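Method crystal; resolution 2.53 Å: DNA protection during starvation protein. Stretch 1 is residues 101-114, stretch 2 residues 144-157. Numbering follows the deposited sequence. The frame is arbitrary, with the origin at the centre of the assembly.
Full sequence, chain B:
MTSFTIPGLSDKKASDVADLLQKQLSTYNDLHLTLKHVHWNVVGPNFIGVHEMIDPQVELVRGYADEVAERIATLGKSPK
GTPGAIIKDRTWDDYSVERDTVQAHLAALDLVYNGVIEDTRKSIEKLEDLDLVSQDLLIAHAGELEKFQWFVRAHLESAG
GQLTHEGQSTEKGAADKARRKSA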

ATOM      1  N   THR B 101       2.521 -37.299  -8.706  1.00 50.71           N
ATOM      2  CA  THR B 101       1.277 -36.600  -9.009  1.00 45.32           C
ATOM      3  C   THR B 101       0.576 -36.027  -7.782  1.00 43.96           C
ATOM      4  O   THR B 101       0.983 -36.268  -6.637  1.00 39.79           O
ATOM      5  N   VAL B 102      -0.488 -35.275  -8.050  1.00 41.89           N
ATOM      6  CA  VAL B 102      -1.298 -34.645  -7.023  1.00 41.53           C
ATOM      7  C   VAL B 102      -2.026 -35.684  -6.174  1.00 46.36           C
ATOM      8  O   VAL B 102      -2.185 -35.502  -4.962  1.00 47.32           O
ATOM      9  N   GLN B 103      -2.460 -36.770  -6.805  1.00 54.67           N
ATOM     10  CA  GLN B 103      -3.181 -37.816  -6.093  1.00 61.42           C
ATOM     11  C   GLN B 103      -2.305 -38.436  -5.008  1.00 58.45           C
ATOM     12  O   GLN B 103      -2.711 -38.538  -3.852  1.00 58.52           O
ATOM     13  N   ALA B 104      -1.100 -38.841  -5.395  1.00 51.23           N
ATOM     14  CA  ALA B 104      -0.149 -39.467  -4.485  1.00 43.19           C
ATOM     15  C   ALA B 104       0.275 -38.557  -3.344  1.00 40.22           C
ATOM     16  O   ALA B 104       0.227 -38.952  -2.174  1.00 36.52           O
ATOM     17  N   HIS B 105       0.696 -37.342  -3.678  1.00 35.62           N
ATOM     18  CA  HIS B 105       1.119 -36.415  -2.640  1.00 34.63           C
ATOM     19  C   HIS B 105      -0.026 -36.014  -1.720  1.00 35.27           C
ATOM     20  O   HIS B 105       0.164 -35.892  -0.505  1.00 34.52           O
ATOM     21  N   LEU B 106      -1.217 -35.817  -2.266  1.00 33.52           N
ATOM     22  CA  LEU B 106      -2.316 -35.421  -1.397  1.00 33.69           C
ATOM     23  C   LEU B 106      -2.711 -36.529  -0.431  1.00 32.85           C
ATOM     24  O   LEU B 106      -2.955 -36.273   0.748  1.00 34.14           O
ATOM     25  N   ALA B 107      -2.735 -37.761  -0.922  1.00 32.15           N
ATOM     26  CA  ALA B 107      -3.084 -38.904  -0.091  1.00 31.61           C
ATOM     27  C   ALA B 107      -2.087 -39.001   1.059  1.00 31.02           C
ATOM     28  O   ALA B 107      -2.477 -39.194   2.220  1.00 31.22           O
ATOM     29  N   ALA B 108      -0.802 -38.857   0.726  1.00 28.57           N
ATOM     30  CA  ALA B 108       0.274 -38.920   1.713  1.00 27.25           C
ATOM     31  C   ALA B 108       0.133 -37.786   2.726  1.00 28.10           C
ATOM     32  O   ALA B 108       0.269 -38.014   3.928  1.00 26.84           O
ATOM     33  N   LEU B 109      -0.147 -36.573   2.236  1.00 29.41           N
ATOM     34  CA  LEU B 109      -0.305 -35.397   3.103  1.00 32.93           C
ATOM     35  C   LEU B 109      -1.509 -35.512   4.024  1.00 35.12           C
ATOM     36  O   LEU B 109      -1.467 -35.055   5.170  1.00 33.81           O
ATOM     37  N   ASP B 110      -2.588 -36.099   3.514  1.00 35.21           N
ATOM     38  CA  ASP B 110      -3.786 -36.297   4.318  1.00 34.43           C
ATOM     39  C   ASP B 110      -3.361 -37.137   5.530  1.00 34.01           C
ATOM     40  O   ASP B 110      -3.745 -36.856   6.679  1.00 30.06           O
ATOM     41  N   LEU B 111      -2.567 -38.170   5.252  1.00 32.90           N
ATOM     42  CA  LEU B 111      -2.064 -39.070   6.285  1.00 33.01           C
ATOM     43  C   LEU B 111      -1.219 -38.289   7.286  1.00 32.77           C
ATOM     44  O   LEU B 111      -1.396 -38.429   8.498  1.00 32.47           O
ATOM     45  N   VAL B 112      -0.299 -37.475   6.773  1.00 31.70           N
ATOM     46  CA  VAL B 112       0.556 -36.666   7.632  1.00 29.63           C
ATOM     47  C   VAL B 112      -0.305 -35.826   8.592  1.00 29.74           C
ATOM     48  O   VAL B 112      -0.045 -35.796   9.797  1.00 30.79           O
ATOM     49  N   TYR B 113      -1.338 -35.171   8.063  1.00 28.20           N
ATOM     50  CA  TYR B 113      -2.216 -34.354   8.884  1.00 28.57           C
ATOM     51  C   TYR B 113      -3.040 -35.131   9.911  1.00 29.34           C
ATOM     52  O   TYR B 113      -3.412 -34.577  10.950  1.00 30.74           O
ATOM     53  N   ASN B 114      -3.351 -36.394   9.638  1.00 29.84           N
ATOM     54  CA  ASN B 114      -4.113 -37.166  10.617  1.00 30.21           C
ATOM     55  C   ASN B 114      -3.269 -37.181  11.896  1.00 30.21           C
ATOM     56  O   ASN B 114      -3.776 -36.925  12.993  1.00 27.45           O
ATOM     57  N   GLU B 144      -6.739 -24.013  11.595  1.00 37.72           N
ATOM     58  CA  GLU B 144      -6.124 -23.960  10.276  1.00 36.99           C
ATOM     59  C   GLU B 144      -5.599 -25.326   9.851  1.00 36.03           C
ATOM     60  O   GLU B 144      -5.782 -25.723   8.705  1.00 35.24           O
ATOM     61  N   LEU B 145      -4.960 -26.052  10.770  1.00 34.40           N
ATOM     62  CA  LEU B 145      -4.460 -27.392  10.465  1.00 31.94           C
ATOM     63  C   LEU B 145      -5.578 -28.277   9.936  1.00 32.72           C
ATOM     64  O   LEU B 145      -5.394 -29.005   8.970  1.00 33.54           O
ATOM     65  N   GLU B 146      -6.738 -28.218  10.576  1.00 35.13           N
ATOM     66  CA  GLU B 146      -7.872 -29.029  10.153  1.00 36.87           C
ATOM     67  C   GLU B 146      -8.521 -28.538   8.867  1.00 36.98           C
ATOM     68  O   GLU B 146      -8.944 -29.340   8.036  1.00 37.31           O
ATOM     69  N   LYS B 147      -8.610 -27.222   8.705  1.00 38.14           N
ATOM     70  CA  LYS B 147      -9.183 -26.674   7.490  1.00 38.19           C
ATOM     71  C   LYS B 147      -8.310 -27.101   6.310  1.00 37.36           C
ATOM     72  O   LYS B 147      -8.809 -27.525   5.272  1.00 40.91           O
ATOM     73  N   PHE B 148      -7.000 -26.990   6.472  1.00 34.74           N
ATOM     74  CA  PHE B 148      -6.087 -27.366   5.406  1.00 34.53           C
ATOM     75  C   PHE B 148      -6.254 -28.822   4.968  1.00 34.98           C
ATOM     76  O   PHE B 148      -6.248 -29.118   3.769  1.00 33.63           O
ATOM     77  N   GLN B 149      -6.384 -29.723   5.944  1.00 36.32           N
ATOM     78  CA  GLN B 149      -6.542 -31.146   5.664  1.00 37.94           C
ATOM     79  C   GLN B 149      -7.789 -31.338   4.824  1.00 40.50           C
ATOM     80  O   GLN B 149      -7.835 -32.191   3.941  1.00 38.00           O
ATOM     81  N   TRP B 150      -8.813 -30.545   5.104  1.00 42.22           N
ATOM     82  CA  TRP B 150     -10.033 -30.657   4.331  1.00 42.51           C
ATOM     83  C   TRP B 150      -9.805 -30.274   2.869  1.00 41.73           C
ATOM     84  O   TRP B 150     -10.329 -30.935   1.967  1.00 38.07           O
ATOM     85  N   PHE B 151      -9.041 -29.214   2.621  1.00 39.66           N
ATOM     86  CA  PHE B 151      -8.779 -28.815   1.239  1.00 39.80           C
ATOM     87  C   PHE B 151      -8.054 -29.950   0.549  1.00 37.51           C
ATOM     88  O   PHE B 151      -8.289 -30.230  -0.621  1.00 36.60           O
ATOM     89  N   VAL B 152      -7.172 -30.608   1.293  1.00 34.87           N
ATOM     90  CA  VAL B 152      -6.419 -31.736   0.761  1.00 32.38           C
ATOM     91  C   VAL B 152      -7.391 -32.861   0.410  1.00 32.11           C
ATOM     92  O   VAL B 152      -7.392 -33.358  -0.717  1.00 31.81           O
ATOM     93  N   ARG B 153      -8.220 -33.251   1.373  1.00 32.02           N
ATOM     94  CA  ARG B 153      -9.203 -34.316   1.173  1.00 32.46           C
ATOM     95  C   ARG B 153     -10.157 -34.003   0.021  1.00 33.31           C
ATOM     96  O   ARG B 153     -10.558 -34.904  -0.729  1.00 33.04           O
ATOM     97  N   ALA B 154     -10.520 -32.725  -0.102  1.00 33.87           N
ATOM     98  CA  ALA B 154     -11.424 -32.262  -1.149  1.00 33.81           C
ATOM     99  C   ALA B 154     -10.906 -32.582  -2.544  1.00 36.96           C
ATOM    100  O   ALA B 154     -11.695 -32.746  -3.467  1.00 36.17           O
ATOM    101  N   HIS B 155      -9.588 -32.660  -2.712  1.00 41.34           N
ATOM    102  CA  HIS B 155      -9.027 -32.989  -4.026  1.00 44.70           C
ATOM    103  C   HIS B 155      -9.218 -34.469  -4.342  1.00 46.37           C
ATOM    104  O   HIS B 155      -9.395 -34.856  -5.501  1.00 46.42           O
ATOM    105  N   LEU B 156      -9.136 -35.298  -3.308  1.00 50.48           N
ATOM    106  CA  LEU B 156      -9.261 -36.734  -3.478  1.00 54.42           C
ATOM    107  C   LEU B 156     -10.718 -37.189  -3.547  1.00 60.62           C
ATOM    108  O   LEU B 156     -11.011 -38.372  -3.376  1.00 62.58           O
ATOM    109  N   GLU B 157     -11.630 -36.259  -3.795  1.00 76.77           N
ATOM    110  CA  GLU B 157     -13.041 -36.604  -3.876  1.00 86.92           C
ATOM    111  C   GLU B 157     -13.608 -36.239  -5.234  1.00 93.86           C
ATOM    112  O   GLU B 157     -14.236 -35.197  -5.386  1.00103.10           O
TER

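Two helical segments, 102-114 and 144-155, pack in a roughly antiparallel way. Their axes approach to 9.1 Å and their directions differ by 145°. The contact buries 691 Å², both sides summed.

The apolar contacts centre on Leu106 and Val152, whose CA atoms lie 5.9 Å apart. Both side chains point toward the other helix. Val152 is t. Leu106 has chi1 at -97°, between wells. Leu106 CG lies 3.8 Å from Val152 CG1, and Val152 CG1 also sits 3.3 Å from the backbone atom Leu106 O. Leu109, an m rotamer, flanks this pair, with its CB 4.4 Å from Val152 CG1. Leu156 points sideways, but its m, t side chain brings its end nearer. Its CD2 lies 3.8 Å from Leu106 CB, and its CD1 is 3.8 Å from Ala107 CA. Ala107 points away, and Leu156 CD1 lies 4.3 Å from its CB.

His155 is m and points toward the first helix. Its CB is 3.2 Å from Leu106 CD2, a tight contact. Its ring is held by its own helix: His155 ND1 donates a hydrogen bond to Phe151 O at 2.9 Å.

The aromatic contact is between Tyr113 (m) and Phe148 (t). Both point inward. Phe148 CD2 lies over one face of the Tyr113 ring, 3.4 Å from Tyr113 CZ. The planes meet obliquely at 38°, with centroids 5.1 Å apart. Tyr113 CB also packs 3.6 Å from Gln149 CG. The Tyr113 hydroxyl is hydrogen-bonded elsewhere in the structure.

The polar contact is a salt bridge. Asp110 (t) and Arg153 (m) both start sideways, and their ends come nearer. Arg153 NE donates a hydrogen bond to Asp110 OD2 at 2.9 Å. The carboxylate oxygen approaches the guanidinium at its edge, near its plane, which suits the N-H direction. The amides of Gln149 and Asn114 lie close by, but their orientation is uncertain.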

ATOM      1  CB  THR B 101       0.277 -37.530  -9.739  1.00 50.49           C
ATOM      2  OG1 THR B 101      -0.076 -38.628  -8.888  1.00 58.68           O
ATOM      3  CG2 THR B 101       0.893 -38.067 -11.016  1.00 60.08           C
ATOM      4  CB  VAL B 102      -2.326 -33.676  -7.681  1.00 38.06           C
ATOM      5  CG1 VAL B 102      -3.422 -33.283  -6.699  1.00 34.56           C
ATOM      6  CG2 VAL B 102      -1.602 -32.436  -8.178  1.00 34.63           C
ATOM      7  CB  GLN B 103      -3.635 -38.908  -7.068  1.00 74.15           C
ATOM      8  CG  GLN B 103      -4.229 -38.395  -8.377  1.00 92.74           C
ATOM      9  CD  GLN B 103      -5.162 -37.212  -8.184  1.00100.51           C
ATOM     10  OE1 GLN B 103      -4.719 -36.097  -7.911  1.00102.59           O
ATOM     11  NE2 GLN B 103      -6.463 -37.451  -8.321  1.00102.80           N
ATOM     12  CB  ALA B 104       1.082 -39.936  -5.257  1.00 39.83           C
ATOM     13  CB  HIS B 105       1.760 -35.165  -3.249  1.00 34.32           C
ATOM     14  CG  HIS B 105       3.172 -35.370  -3.695  1.00 32.34           C
ATOM     15  ND1 HIS B 105       4.198 -35.669  -2.821  1.00 32.18           N
ATOM     16  CD2 HIS B 105       3.733 -35.330  -4.932  1.00 30.96           C
ATOM     17  CE1 HIS B 105       5.323 -35.804  -3.496  1.00 33.26           C
ATOM     18  NE2 HIS B 105       5.073 -35.603  -4.779  1.00 31.72           N
ATOM     19  CB  LEU B 106      -3.501 -34.931  -2.234  1.00 35.03           C
ATOM     20  CG  LEU B 106      -3.532 -33.392  -2.350  1.00 38.72           C
ATOM     21  CD1 LEU B 106      -2.135 -32.794  -2.499  1.00 38.55           C
ATOM     22  CD2 LEU B 106      -4.381 -33.016  -3.533  1.00 40.46           C
ATOM     23  CB  ALA B 107      -3.058 -40.188  -0.927  1.00 31.70           C
ATOM     24  CB  ALA B 108       1.652 -38.845   1.015  1.00 21.15           C
ATOM     25  CB  LEU B 109      -0.435 -34.111   2.275  1.00 35.19           C
ATOM     26  CG  LEU B 109       0.843 -33.358   1.902  1.00 36.71           C
ATOM     27  CD1 LEU B 109       0.449 -32.112   1.161  1.00 36.07           C
ATOM     28  CD2 LEU B 109       1.642 -32.996   3.144  1.00 38.09           C
ATOM     29  CB  ASP B 110      -4.842 -37.056   3.508  1.00 38.17           C
ATOM     30  CG  ASP B 110      -6.170 -37.162   4.233  1.00 41.44           C
ATOM     31  OD1 ASP B 110      -6.972 -38.047   3.879  1.00 45.31           O
ATOM     32  OD2 ASP B 110      -6.423 -36.355   5.149  1.00 44.72           O
ATOM     33  CB  LEU B 111      -1.224 -40.180   5.646  1.00 33.26           C
ATOM     34  CG  LEU B 111      -1.691 -41.639   5.749  1.00 36.68           C
ATOM     35  CD1 LEU B 111      -3.163 -41.745   6.171  1.00 35.02           C
ATOM     36  CD2 LEU B 111      -1.451 -42.306   4.391  1.00 36.81           C
ATOM     37  CB  VAL B 112       1.476 -35.736   6.796  1.00 31.23           C
ATOM     38  CG1 VAL B 112       2.209 -34.759   7.712  1.00 28.86           C
ATOM     39  CG2 VAL B 112       2.473 -36.577   6.006  1.00 29.59           C
ATOM     40  CB  TYR B 113      -3.140 -33.496   8.000  1.00 27.12           C
ATOM     41  CG  TYR B 113      -2.467 -32.215   7.575  1.00 27.70           C
ATOM     42  CD1 TYR B 113      -1.406 -32.233   6.665  1.00 26.57           C
ATOM     43  CD2 TYR B 113      -2.786 -31.002   8.190  1.00 26.23           C
ATOM     44  CE1 TYR B 113      -0.673 -31.079   6.399  1.00 27.09           C
ATOM     45  CE2 TYR B 113      -2.062 -29.850   7.932  1.00 22.28           C
ATOM     46  CZ  TYR B 113      -1.009 -29.894   7.047  1.00 24.58           C
ATOM     47  OH  TYR B 113      -0.245 -28.774   6.848  1.00 24.05           O
ATOM     48  CB  ASN B 114      -4.378 -38.608  10.138  1.00 31.50           C
ATOM     49  CG  ASN B 114      -5.591 -38.722   9.198  1.00 34.82           C
ATOM     50  OD1 ASN B 114      -6.515 -37.906   9.249  1.00 32.82           O
ATOM     51  ND2 ASN B 114      -5.598 -39.762   8.356  1.00 35.05           N
ATOM     52  CB  GLU B 144      -5.009 -22.918  10.266  1.00 38.59           C
ATOM     53  CG  GLU B 144      -5.533 -21.506  10.465  1.00 39.56           C
ATOM     54  CD  GLU B 144      -6.396 -21.039   9.300  1.00 40.27           C
ATOM     55  OE1 GLU B 144      -7.043 -19.980   9.408  1.00 39.86           O
ATOM     56  OE2 GLU B 144      -6.419 -21.731   8.266  1.00 41.55           O
ATOM     57  CB  LEU B 145      -3.878 -28.058  11.712  1.00 30.27           C
ATOM     58  CG  LEU B 145      -2.399 -27.863  12.057  1.00 28.58           C
ATOM     59  CD1 LEU B 145      -1.737 -26.930  11.040  1.00 26.38           C
ATOM     60  CD2 LEU B 145      -2.281 -27.330  13.483  1.00 24.72           C
ATOM     61  CB  GLU B 146      -8.901 -29.091  11.273  1.00 37.12           C
ATOM     62  CG  GLU B 146      -8.526 -30.090  12.338  1.00 40.77           C
ATOM     63  CD  GLU B 146      -9.332 -29.927  13.597  1.00 41.13           C
ATOM     64  OE1 GLU B 146     -10.521 -29.551  13.487  1.00 41.43           O
ATOM     65  OE2 GLU B 146      -8.776 -30.187  14.687  1.00 39.46           O
ATOM     66  CB  LYS B 147      -9.244 -25.145   7.546  1.00 36.85           C
ATOM     67  CG  LYS B 147      -9.788 -24.547   6.254  1.00 35.26           C
ATOM     68  CD  LYS B 147      -9.257 -23.151   5.967  1.00 35.95           C
ATOM     69  CE  LYS B 147     -10.051 -22.095   6.700  1.00 35.68           C
ATOM     70  NZ  LYS B 147      -9.794 -20.732   6.148  1.00 36.98           N
ATOM     71  CB  PHE B 148      -4.634 -27.140   5.833  1.00 31.10           C
ATOM     72  CG  PHE B 148      -3.651 -27.363   4.726  1.00 27.91           C
ATOM     73  CD1 PHE B 148      -3.439 -26.383   3.759  1.00 25.81           C
ATOM     74  CD2 PHE B 148      -2.969 -28.571   4.622  1.00 25.67           C
ATOM     75  CE1 PHE B 148      -2.559 -26.604   2.706  1.00 25.54           C
ATOM     76  CE2 PHE B 148      -2.086 -28.807   3.573  1.00 27.10           C
ATOM     77  CZ  PHE B 148      -1.880 -27.826   2.610  1.00 26.95           C
ATOM     78  CB  GLN B 149      -6.674 -31.957   6.955  1.00 38.71           C
ATOM     79  CG  GLN B 149      -6.505 -33.457   6.741  1.00 44.26           C
ATOM     80  CD  GLN B 149      -7.030 -34.295   7.899  1.00 46.11           C
ATOM     81  OE1 GLN B 149      -6.571 -35.420   8.125  1.00 46.71           O
ATOM     82  NE2 GLN B 149      -8.006 -33.760   8.622  1.00 44.89           N
ATOM     83  CB  TRP B 150     -11.148 -29.794   4.914  1.00 48.79           C
ATOM     84  CG  TRP B 150     -12.322 -29.802   4.008  1.00 59.04           C
ATOM     85  CD1 TRP B 150     -12.997 -30.897   3.559  1.00 61.77           C
ATOM     86  CD2 TRP B 150     -12.901 -28.669   3.356  1.00 62.82           C
ATOM     87  NE1 TRP B 150     -13.959 -30.520   2.656  1.00 65.84           N
ATOM     88  CE2 TRP B 150     -13.923 -29.160   2.510  1.00 65.33           C
ATOM     89  CE3 TRP B 150     -12.657 -27.293   3.393  1.00 65.01           C
ATOM     90  CZ2 TRP B 150     -14.699 -28.316   1.710  1.00 67.04           C
ATOM     91  CZ3 TRP B 150     -13.432 -26.450   2.594  1.00 66.75           C
ATOM     92  CH2 TRP B 150     -14.441 -26.966   1.764  1.00 66.60           C
ATOM     93  CB  PHE B 151      -7.925 -27.545   1.162  1.00 44.58           C
ATOM     94  CG  PHE B 151      -8.662 -26.293   1.537  1.00 52.19           C
ATOM     95  CD1 PHE B 151     -10.050 -26.228   1.451  1.00 54.19           C
ATOM     96  CD2 PHE B 151      -7.967 -25.164   1.955  1.00 56.46           C
ATOM     97  CE1 PHE B 151     -10.737 -25.062   1.779  1.00 56.09           C
ATOM     98  CE2 PHE B 151      -8.649 -23.987   2.284  1.00 58.17           C
ATOM     99  CZ  PHE B 151     -10.041 -23.941   2.197  1.00 56.69           C
ATOM    100  CB  VAL B 152      -5.369 -32.251   1.795  1.00 32.00           C
ATOM    101  CG1 VAL B 152      -4.629 -33.454   1.238  1.00 31.41           C
ATOM    102  CG2 VAL B 152      -4.372 -31.136   2.140  1.00 29.68           C
ATOM    103  CB  ARG B 153     -10.012 -34.538   2.456  1.00 30.74           C
ATOM    104  CG  ARG B 153      -9.156 -34.968   3.613  1.00 32.56           C
ATOM    105  CD  ARG B 153      -9.926 -35.033   4.918  1.00 32.59           C
ATOM    106  NE  ARG B 153      -9.231 -35.897   5.866  1.00 32.93           N
ATOM    107  CZ  ARG B 153      -9.641 -36.144   7.105  1.00 34.55           C
ATOM    108  NH1 ARG B 153     -10.753 -35.579   7.559  1.00 34.71           N
ATOM    109  NH2 ARG B 153      -8.950 -36.980   7.885  1.00 34.89           N
ATOM    110  CB  ALA B 154     -11.665 -30.756  -1.013  1.00 33.80           C
ATOM    111  CB  HIS B 155      -7.522 -32.742  -4.088  1.00 48.57           C
ATOM    112  CG  HIS B 155      -7.129 -31.317  -4.306  1.00 55.07           C
ATOM    113  ND1 HIS B 155      -7.051 -30.401  -3.277  1.00 58.24           N
ATOM    114  CD2 HIS B 155      -6.722 -30.669  -5.418  1.00 57.69           C
ATOM    115  CE1 HIS B 155      -6.607 -29.251  -3.751  1.00 60.09           C
ATOM    116  NE2 HIS B 155      -6.401 -29.388  -5.049  1.00 60.07           N
ATOM    117  CB  LEU B 156      -8.535 -37.445  -2.326  1.00 53.67           C
ATOM    118  CG  LEU B 156      -7.082 -37.035  -2.057  1.00 51.80           C
ATOM    119  CD1 LEU B 156      -6.580 -37.708  -0.788  1.00 52.52           C
ATOM    120  CD2 LEU B 156      -6.215 -37.411  -3.235  1.00 51.11           C
ATOM    121  CB  GLU B 157     -13.829 -35.884  -2.782  1.00 80.95           C
ATOM    122  CG  GLU B 157     -13.619 -36.445  -1.386  1.00 77.37           C
ATOM    123  CD  GLU B 157     -14.423 -35.700  -0.339  1.00 76.53           C
ATOM    124  OE1 GLU B 157     -15.640 -35.500  -0.550  1.00 77.13           O
ATOM    125  OE2 GLU B 157     -13.844 -35.317   0.700  1.00 76.81           O
TER